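Local coordinates for putative uncharacterized protein (Staphylococcus aureus subsp. aureus Mu50, PDB 3FYM) that is of uncharacterised function but probably binds DNA through a helix-turn-helix domain that forms the soluble N-terminal part of a putative membrane protein, at residues K2-E6 and H72-I76; L22-I28 and K56-V61; K47-E51 and I76-Q80. One frame throughout, in Å; residues are numbered along the deposited sequence. Where two conformers were deposited one is given.

Interaction 1. Residues K2-E6 and H72-I76; sequences KTVGE and HQDEI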
loop_
_atom_site.group_PDB
_atom_site.type_symbol
_atom_site.label_atom_id
_atom_site.label_comp_id
_atom_site.label_asym_id
_atom_site.label_seq_id
_atom_site.Cartn_x
_atom_site.Cartn_y
_atom_site.Cartn_z
ATOM N N LYS A 2 -11.494 5.006 -7.829
ATOM C CA LYS A 2 -11.096 4.057 -6.782
ATOM C C LYS A 2 -10.064 4.748 -5.875
ATOM O O LYS A 2 -9.356 5.636 -6.294
ATOM C CB LYS A 2 -10.479 2.765 -7.301
ATOM C CG LYS A 2 -9.264 2.913 -8.150
ATOM C CD LYS A 2 -9.019 1.893 -9.263
ATOM C CE LYS A 2 -7.957 2.541 -10.173
ATOM N NZ LYS A 2 -7.743 1.881 -11.486
ATOM N N THR A 3 -9.992 4.293 -4.634
ATOM C CA THR A 3 -8.889 4.706 -3.768
ATOM C C THR A 3 -7.664 3.891 -4.103
ATOM O O THR A 3 -7.690 2.879 -4.781
ATOM C CB THR A 3 -9.275 4.460 -2.310
ATOM O OG1 THR A 3 -9.579 3.130 -2.169
ATOM C CG2 THR A 3 -10.481 5.214 -1.845
ATOM N N VAL A 4 -6.510 4.345 -3.570
ATOM C CA VAL A 4 -5.262 3.595 -3.791
ATOM C C VAL A 4 -5.384 2.209 -3.198
ATOM O O VAL A 4 -4.926 1.248 -3.776
ATOM C CB VAL A 4 -4.053 4.373 -3.260
ATOM C CG1 VAL A 4 -4.036 4.498 -1.712
ATOM C CG2 VAL A 4 -2.785 3.702 -3.739
ATOM N N GLY A 5 -6.015 2.084 -2.028
ATOM C CA GLY A 5 -6.114 0.767 -1.402
ATOM C C GLY A 5 -6.982 -0.160 -2.210
ATOM O O GLY A 5 -6.721 -1.370 -2.347
ATOM N N GLU A 6 -8.031 0.288 -2.828
ATOM C CA GLU A 6 -8.895 -0.460 -3.703
ATOM C C GLU A 6 -8.168 -0.829 -4.968
ATOM O O GLU A 6 -8.349 -1.951 -5.483
ATOM C CB GLU A 6 -10.163 0.332 -4.060
ATOM C CG GLU A 6 -11.114 0.509 -2.906
ATOM C CD GLU A 6 -12.184 1.566 -3.085
ATOM O OE1 GLU A 6 -12.179 2.392 -4.007
ATOM O OE2 GLU A 6 -13.069 1.554 -2.224
ATOM N N HIS A 72 -2.986 9.196 -6.733
ATOM C CA HIS A 72 -3.706 9.120 -5.496
ATOM C C HIS A 72 -3.083 9.977 -4.390
ATOM O O HIS A 72 -3.343 9.741 -3.206
ATOM C CB HIS A 72 -3.800 7.653 -5.014
ATOM C CG HIS A 72 -4.559 6.762 -5.936
ATOM N ND1 HIS A 72 -5.935 6.669 -5.901
ATOM C CD2 HIS A 72 -4.148 5.983 -6.946
ATOM C CE1 HIS A 72 -6.317 5.827 -6.855
ATOM N NE2 HIS A 72 -5.266 5.402 -7.501
ATOM N N GLN A 73 -2.288 10.933 -4.775
ATOM C CA GLN A 73 -1.417 11.628 -3.805
ATOM C C GLN A 73 -2.217 12.307 -2.722
ATOM O O GLN A 73 -1.739 12.395 -1.596
ATOM C CB GLN A 73 -0.514 12.547 -4.559
ATOM C CG GLN A 73 -1.199 13.636 -5.307
ATOM C CD GLN A 73 -0.098 14.267 -6.184
ATOM O OE1 GLN A 73 0.009 14.134 -7.467
ATOM N NE2 GLN A 73 0.826 14.963 -5.536
ATOM N N ASP A 74 -3.425 12.823 -3.009
ATOM C CA ASP A 74 -4.178 13.511 -1.970
ATOM C C ASP A 74 -4.697 12.574 -0.902
ATOM O O ASP A 74 -5.072 13.029 0.187
ATOM C CB ASP A 74 -5.349 14.299 -2.555
ATOM C CG ASP A 74 -4.913 15.336 -3.555
ATOM O OD1 ASP A 74 -5.728 15.667 -4.423
ATOM O OD2 ASP A 74 -3.774 15.856 -3.413
ATOM N N GLU A 75 -4.747 11.256 -1.164
ATOM C CA GLU A 75 -5.153 10.262 -0.214
ATOM C C GLU A 75 -4.001 9.836 0.722
ATOM O O GLU A 75 -4.241 9.343 1.817
ATOM C CB GLU A 75 -5.616 8.975 -0.905
ATOM C CG GLU A 75 -6.716 9.171 -1.927
ATOM C CD GLU A 75 -6.892 7.929 -2.788
ATOM O OE1 GLU A 75 -6.654 6.796 -2.307
ATOM O OE2 GLU A 75 -7.255 8.070 -3.975
ATOM N N ILE A 76 -2.780 9.924 0.206
ATOM C CA ILE A 76 -1.647 9.257 0.796
ATOM C C ILE A 76 -0.881 10.215 1.661
ATOM O O ILE A 76 -0.427 11.264 1.171
ATOM C CB ILE A 76 -0.726 8.685 -0.291
ATOM C CG1 ILE A 76 -1.463 7.655 -1.153
ATOM C CG2 ILE A 76 0.543 8.091 0.334
ATOM C CD1 ILE A 76 -0.738 7.310 -2.429
#
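The carboxylate of Glu75 binds the backbone N-H of Val4, the first residue after the N-cap of helix 4-14. Its OE1 accepts this N-H through the syn lone pair, at 2.8 Å between Val4 N and Glu75 OE1 and with a nearly straight angle of 170°. The same oxygen also receives Asn39 ND2 from the loop after helix 30-37, so two donors grip it. The second oxygen, Glu75 OE2, accepts from His72 ND1 at 2.7 Å; it lies in the plane of the imidazole, whereas the ring nitrogen stands above the carboxylate plane. This His-carboxylate bond fixes the rotation of the ring, which presents one face to Val4 and its edge to the chain end. Val4 CB sits over that face, 4.0 Å from the ring centroid, in a CH-pi contact. At the edge, Lys2 O lies close to the ring plane, 3.1 Å from His72 CE1. Val4 CG1, set between the backbone N and the carbonyl carbon (chi1 68°), lies 3.5 Å from Glu75 OE1 and also touches Ile76 CG1.

In the second shell, Thr3 and Glu6 order the helix start. Thr3 N donates to Glu6 OE1 at 3.0 Å, and Glu6 N returns a weak bond to Thr3 OG1. Asn39 OD1 accepts from Gly5 N, the next amide of the first turn. Phe41 and Leu68 cover Val4. The reciprocal Thr3-Glu6 pair is a capping box, and here a glutamate augments it, joining the start of the first helix, 4-14, to the loop that leaves the last, 65-71.

Interaction 2. Residues L22-I28 and K56-V61; sequences LEQRTGI and KYASVV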
loop_
_atom_site.group_PDB
_atom_site.type_symbol
_atom_site.label_atom_id
_atom_site.label_comp_id
_atom_site.label_asym_id
_atom_site.label_seq_id
_atom_site.Cartn_x
_atom_site.Cartn_y
_atom_site.Cartn_z
ATOM N N LEU A 22 1.074 -12.119 0.082
ATOM C CA LEU A 22 1.588 -10.756 -0.041
ATOM C C LEU A 22 2.454 -10.373 1.133
ATOM O O LEU A 22 3.458 -9.679 0.953
ATOM C CB LEU A 22 0.382 -9.807 -0.238
ATOM C CG LEU A 22 0.791 -8.348 -0.520
ATOM C CD1 LEU A 22 1.584 -8.211 -1.830
ATOM C CD2 LEU A 22 -0.449 -7.495 -0.594
ATOM N N GLU A 23 2.104 -10.830 2.329
ATOM C CA GLU A 23 2.995 -10.578 3.484
ATOM C C GLU A 23 4.340 -11.231 3.281
ATOM O O GLU A 23 5.386 -10.624 3.578
ATOM C CB GLU A 23 2.323 -11.127 4.748
ATOM C CG GLU A 23 3.133 -11.111 6.043
ATOM C CD GLU A 23 2.276 -11.655 7.164
ATOM O OE1 GLU A 23 1.608 -11.024 7.881
ATOM O OE2 GLU A 23 2.115 -12.926 7.362
ATOM N N GLN A 24 4.353 -12.443 2.768
ATOM C CA GLN A 24 5.590 -13.115 2.461
ATOM C C GLN A 24 6.414 -12.331 1.464
ATOM O O GLN A 24 7.648 -12.271 1.644
ATOM C CB GLN A 24 5.312 -14.508 1.885
ATOM C CG GLN A 24 4.877 -15.488 2.993
ATOM C CD GLN A 24 4.406 -16.796 2.349
ATOM O OE1 GLN A 24 4.310 -16.935 1.146
ATOM N NE2 GLN A 24 4.060 -17.732 3.213
ATOM N N ARG A 25 5.819 -11.848 0.405
ATOM C CA ARG A 25 6.542 -11.184 -0.697
ATOM C C ARG A 25 6.983 -9.775 -0.316
ATOM O O ARG A 25 7.999 -9.305 -0.856
ATOM C CB ARG A 25 5.693 -11.142 -1.961
ATOM C CG ARG A 25 5.502 -12.442 -2.703
ATOM C CD ARG A 25 6.407 -12.631 -3.892
ATOM N NE ARG A 25 7.356 -11.672 -4.378
ATOM C CZ ARG A 25 7.489 -11.005 -5.515
ATOM N NH1 ARG A 25 8.488 -10.132 -5.778
ATOM N NH2 ARG A 25 6.593 -11.172 -6.504
ATOM N N THR A 26 6.238 -9.089 0.522
ATOM C CA THR A 26 6.526 -7.683 0.815
ATOM C C THR A 26 7.296 -7.521 2.093
ATOM O O THR A 26 7.934 -6.493 2.339
ATOM C CB THR A 26 5.267 -6.822 0.961
ATOM O OG1 THR A 26 4.369 -7.434 1.914
ATOM C CG2 THR A 26 4.453 -6.808 -0.312
ATOM N N GLY A 27 7.163 -8.487 3.014
ATOM C CA GLY A 27 7.646 -8.321 4.360
ATOM C C GLY A 27 6.881 -7.419 5.273
ATOM O O GLY A 27 7.256 -7.097 6.406
ATOM N N ILE A 28 5.771 -6.876 5.002
ATOM C CA ILE A 28 4.756 -6.075 5.593
ATOM C C ILE A 28 3.715 -7.036 6.202
ATOM O O ILE A 28 3.093 -7.865 5.574
ATOM C CB ILE A 28 4.087 -5.091 4.634
ATOM C CG1 ILE A 28 5.124 -4.211 3.913
ATOM C CG2 ILE A 28 3.088 -4.228 5.387
ATOM C CD1 ILE A 28 4.544 -3.441 2.734
ATOM N N LYS A 56 6.079 -0.901 -1.946
ATOM C CA LYS A 56 6.480 -2.295 -1.922
ATOM C C LYS A 56 5.345 -3.189 -2.397
ATOM O O LYS A 56 5.561 -4.141 -3.147
ATOM C CB LYS A 56 6.943 -2.651 -0.510
ATOM C CG LYS A 56 7.494 -4.057 -0.438
ATOM C CD LYS A 56 8.677 -4.295 -1.355
ATOM C CE LYS A 56 9.274 -5.680 -1.202
ATOM N NZ LYS A 56 10.575 -5.745 -1.933
ATOM N N TYR A 57 4.117 -2.917 -1.936
ATOM C CA TYR A 57 2.940 -3.643 -2.405
ATOM C C TYR A 57 2.868 -3.567 -3.920
ATOM O O TYR A 57 2.781 -4.585 -4.629
ATOM C CB TYR A 57 1.737 -3.120 -1.649
ATOM C CG TYR A 57 0.417 -3.796 -1.782
ATOM C CD1 TYR A 57 -0.013 -4.512 -2.900
ATOM C CD2 TYR A 57 -0.507 -3.686 -0.751
ATOM C CE1 TYR A 57 -1.220 -5.088 -2.997
ATOM C CE2 TYR A 57 -1.771 -4.267 -0.823
ATOM C CZ TYR A 57 -2.141 -4.960 -1.941
ATOM O OH TYR A 57 -3.333 -5.567 -2.090
ATOM N N ALA A 58 2.844 -2.333 -4.437
ATOM C CA ALA A 58 2.719 -2.107 -5.881
ATOM C C ALA A 58 3.761 -2.891 -6.642
ATOM O O ALA A 58 3.497 -3.534 -7.654
ATOM C CB ALA A 58 2.786 -0.621 -6.186
ATOM N N SER A 59 5.019 -2.821 -6.193
ATOM C CA SER A 59 6.080 -3.493 -6.941
ATOM C C SER A 59 5.855 -4.984 -6.972
ATOM O O SER A 59 6.024 -5.624 -8.024
ATOM C CB SER A 59 7.440 -3.107 -6.341
ATOM O OG SER A 59 7.664 -3.778 -5.127
ATOM N N VAL A 60 5.416 -5.621 -5.870
ATOM C CA VAL A 60 5.158 -7.043 -5.870
ATOM C C VAL A 60 4.051 -7.443 -6.835
ATOM O O VAL A 60 4.116 -8.535 -7.443
ATOM C CB VAL A 60 4.834 -7.521 -4.419
ATOM C CG1 VAL A 60 4.223 -8.910 -4.424
ATOM C CG2 VAL A 60 6.115 -7.482 -3.616
ATOM N N VAL A 61 3.048 -6.616 -7.002
ATOM C CA VAL A 61 1.924 -6.917 -7.833
ATOM C C VAL A 61 2.013 -6.258 -9.229
ATOM O O VAL A 61 1.041 -6.210 -9.978
ATOM C CB VAL A 61 0.571 -6.623 -7.174
ATOM C CG1 VAL A 61 0.448 -7.462 -5.911
ATOM C CG2 VAL A 61 0.347 -5.152 -6.883
HETATM O O HOH W 1 6.688 -9.455 -8.314
#
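Leu22 projects from helix 19-26 onto the ring of Tyr57. From CB, with CG anti to the backbone N (chi1 -174°), the chain heads for helix 50-60 and forks at CG. The CD2 branch ends over the centre of the tyrosine ring, 3.4 Å from its centroid and 14° off the normal, a close CH-pi contact in which the nearest ring atom is Tyr57 CZ. The CD1 branch turns to the valines, meeting Val60 CG1 at 3.8 Å and lying farther from Val61 CG1.

Val60 fits among three residues of helix 19-26. Besides Leu22, its CG1 touches Arg25 CB at 3.6 Å and lies over one face of the guanidinium, toward its rim, while Val60 CG2 packs against Thr26 CG2. The arginine chain, bent at chi2 and nearly eclipsed at chi3, folds back across this valine. Thr26 OG1 turns inward to its own helix, donating to Leu22 O at 2.6 Å; that carbonyl also receives Thr26 N, from the opposite face of its plane. This leaves the CB and CG2 side of Thr26 to pack against Lys56 and Val60. In one of its two conformers, Lys56 lays its CG 3.7 Å from Thr26 O, and its CB meets Ile28 CD1.

Consistent with core packing in a helix-turn-helix domain, the short helical segments run at 103° to each other, their axes 9.8 Å apart at closest approach. Leu33 of helix 30-37 touches Leu22, Ile28 and Tyr57, while Tyr57 OH bonds to Glu37 of the same helix. Helix 4-14 adds Arg12 against both Leu22 and Tyr57 and Leu8 against the tyrosine.

Interaction 3. Residues K47-E51 and I76-Q80; sequences KNYSE and IPSNQ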
loop_
_atom_site.group_PDB
_atom_site.type_symbol
_atom_site.label_atom_id
_atom_site.label_comp_id
_atom_site.label_asym_id
_atom_site.label_seq_id
_atom_site.Cartn_x
_atom_site.Cartn_y
_atom_site.Cartn_z
ATOM N N LYS A 47 2.884 6.400 10.306
ATOM C CA LYS A 47 2.183 6.820 9.110
ATOM C C LYS A 47 3.118 7.327 8.055
ATOM O O LYS A 47 2.793 7.361 6.863
ATOM C CB LYS A 47 1.143 7.843 9.505
ATOM C CG LYS A 47 0.170 8.244 8.398
ATOM C CD LYS A 47 -0.718 9.380 8.726
ATOM C CE LYS A 47 -1.482 9.562 9.862
ATOM N NZ LYS A 47 -2.105 10.939 9.731
ATOM N N ASN A 48 4.336 7.764 8.450
ATOM C CA ASN A 48 5.318 8.186 7.477
ATOM C C ASN A 48 5.709 7.108 6.486
ATOM O O ASN A 48 6.216 7.427 5.404
ATOM C CB ASN A 48 6.607 8.670 8.152
ATOM C CG ASN A 48 6.405 10.011 8.821
ATOM O OD1 ASN A 48 5.550 10.785 8.412
ATOM N ND2 ASN A 48 7.279 10.254 9.750
ATOM N N TYR A 49 5.502 5.854 6.872
ATOM C CA TYR A 49 5.809 4.690 6.015
ATOM C C TYR A 49 4.727 4.388 4.998
ATOM O O TYR A 49 4.871 3.444 4.249
ATOM C CB TYR A 49 6.099 3.454 6.882
ATOM C CG TYR A 49 7.252 3.546 7.819
ATOM C CD1 TYR A 49 7.345 2.604 8.863
ATOM C CD2 TYR A 49 8.219 4.511 7.734
ATOM C CE1 TYR A 49 8.377 2.639 9.751
ATOM C CE2 TYR A 49 9.278 4.531 8.654
ATOM C CZ TYR A 49 9.354 3.594 9.650
ATOM O OH TYR A 49 10.375 3.612 10.591
ATOM N N SER A 50 3.636 5.168 5.004
ATOM C CA SER A 50 2.522 4.863 4.089
ATOM C C SER A 50 2.977 4.705 2.656
ATOM O O SER A 50 2.629 3.708 1.980
ATOM C CB SER A 50 1.453 5.948 4.183
ATOM O OG SER A 50 0.802 6.033 5.406
ATOM N N GLU A 51 3.702 5.686 2.143
ATOM C CA GLU A 51 4.162 5.594 0.755
ATOM C C GLU A 51 5.058 4.410 0.539
ATOM O O GLU A 51 4.919 3.696 -0.463
ATOM C CB GLU A 51 4.868 6.901 0.343
ATOM C CG GLU A 51 5.322 6.821 -1.090
ATOM C CD GLU A 51 5.896 8.094 -1.648
ATOM O OE1 GLU A 51 5.815 9.153 -1.071
ATOM O OE2 GLU A 51 6.392 8.057 -2.745
ATOM N N ILE A 76 -2.780 9.924 0.206
ATOM C CA ILE A 76 -1.647 9.257 0.796
ATOM C C ILE A 76 -0.881 10.215 1.661
ATOM O O ILE A 76 -0.427 11.264 1.171
ATOM C CB ILE A 76 -0.726 8.685 -0.291
ATOM C CG1 ILE A 76 -1.463 7.655 -1.153
ATOM C CG2 ILE A 76 0.543 8.091 0.334
ATOM C CD1 ILE A 76 -0.738 7.310 -2.429
ATOM N N PRO A 77 -0.662 9.919 2.937
ATOM C CA PRO A 77 0.180 10.802 3.771
ATOM C C PRO A 77 1.614 10.725 3.277
ATOM O O PRO A 77 2.209 9.660 3.349
ATOM C CB PRO A 77 0.014 10.264 5.188
ATOM C CG PRO A 77 -0.861 9.109 5.122
ATOM C CD PRO A 77 -1.165 8.777 3.701
ATOM N N SER A 78 2.157 11.833 2.822
ATOM C CA SER A 78 3.568 11.882 2.496
ATOM C C SER A 78 4.405 11.825 3.775
ATOM O O SER A 78 3.988 12.147 4.862
ATOM C CB SER A 78 3.919 13.119 1.649
ATOM O OG SER A 78 3.611 14.315 2.396
ATOM N N ASN A 79 5.651 11.450 3.597
ATOM C CA ASN A 79 6.644 11.293 4.664
ATOM C C ASN A 79 6.955 12.657 5.250
ATOM O O ASN A 79 7.529 13.518 4.594
ATOM C CB ASN A 79 7.878 10.671 4.034
ATOM C CG ASN A 79 8.997 10.476 5.015
ATOM O OD1 ASN A 79 8.807 10.499 6.236
ATOM N ND2 ASN A 79 10.212 10.230 4.453
ATOM N N GLN A 80 6.582 12.860 6.512
ATOM C CA GLN A 80 6.726 14.141 7.221
ATOM C C GLN A 80 8.059 14.254 7.902
ATOM O O GLN A 80 8.178 14.627 9.084
ATOM C CB GLN A 80 5.530 14.328 8.167
ATOM C CG GLN A 80 4.237 14.578 7.458
ATOM C CD GLN A 80 4.029 16.037 7.100
ATOM O OE1 GLN A 80 4.728 16.935 7.555
ATOM N NE2 GLN A 80 3.006 16.159 6.276
HETATM O O HOH W 2 4.450 8.154 3.309
HETATM O O HOH W 3 6.305 10.572 0.899
#
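Pro77 and Lys47 make the main apolar contact. The aliphatic part of the lysine crosses the proline ring at about a right angle, with Lys47 CG 3.5 Å from Pro77 CG and the next methylene close to both CB and CG of the proline. Ser50 CB lies near Pro77 CD, and the serine hydroxyl makes van der Waals contact with the ring at Pro77 CG. Ile76 CG2 approaches the start of helix 50-60 more loosely, at Ser50 CB and Glu51 CB.

The direct hydrogen bond, seen in one of the two conformers of Asn48, puts Gln80 N 3.0 Å from Asn48 OD1. Asn48 CG is beside the backbone N (chi1 -72°), which carries OD1 to this amide; the donor stands 65° out of the side-chain amide plane, not on a lone pair. Asn48 CB also lies 3.4 Å from Asn79 OD1. Within 47-51, Lys47 O accepts both Ser50 N and Ser50 OG, the hydroxyl at 2.8 Å in the carbonyl plane; this holds the serine oxygen where it meets the proline.

Water carries the other polar links. One molecule gives its protons to Asn48 O and Pro77 O and accepts from Glu51 N at 2.8 Å. Another donates to Glu51 OE1 and accepts from Asn79 N at 2.9 Å, while Glu51 OE2 is salt-bridged to Arg55 one turn on.

The extended segment 76-80, following the last helix, 65-71, is thus pinned to the N-terminal turn of helix 50-60 by one direct bond and two waters. Phe41 of the preceding loop touches Ser50 and Pro77, and Ile69 of helix 65-71 meets both Ile76 and Glu51.

Interaction 2 is the buried contact of the three, an almost wholly apolar crossing of helices 19-26 and 50-60 within the helix-turn-helix domain. Interactions 1 and 3 are partly buried and depend more on polar bonds: a carboxylate takes the lead in interaction 1, an asparagine amide and two waters in interaction 3. They adjoin along the chain and share Ile76, so the segment leaving helix 65-71 is fastened first to the start of helix 4-14 and then to that of helix 50-60. Interactions 2 and 3 use different parts of helix 50-60, with centres about 17 Å apart. Interactions 1 and 2 lie on opposite sides of the chain's centre.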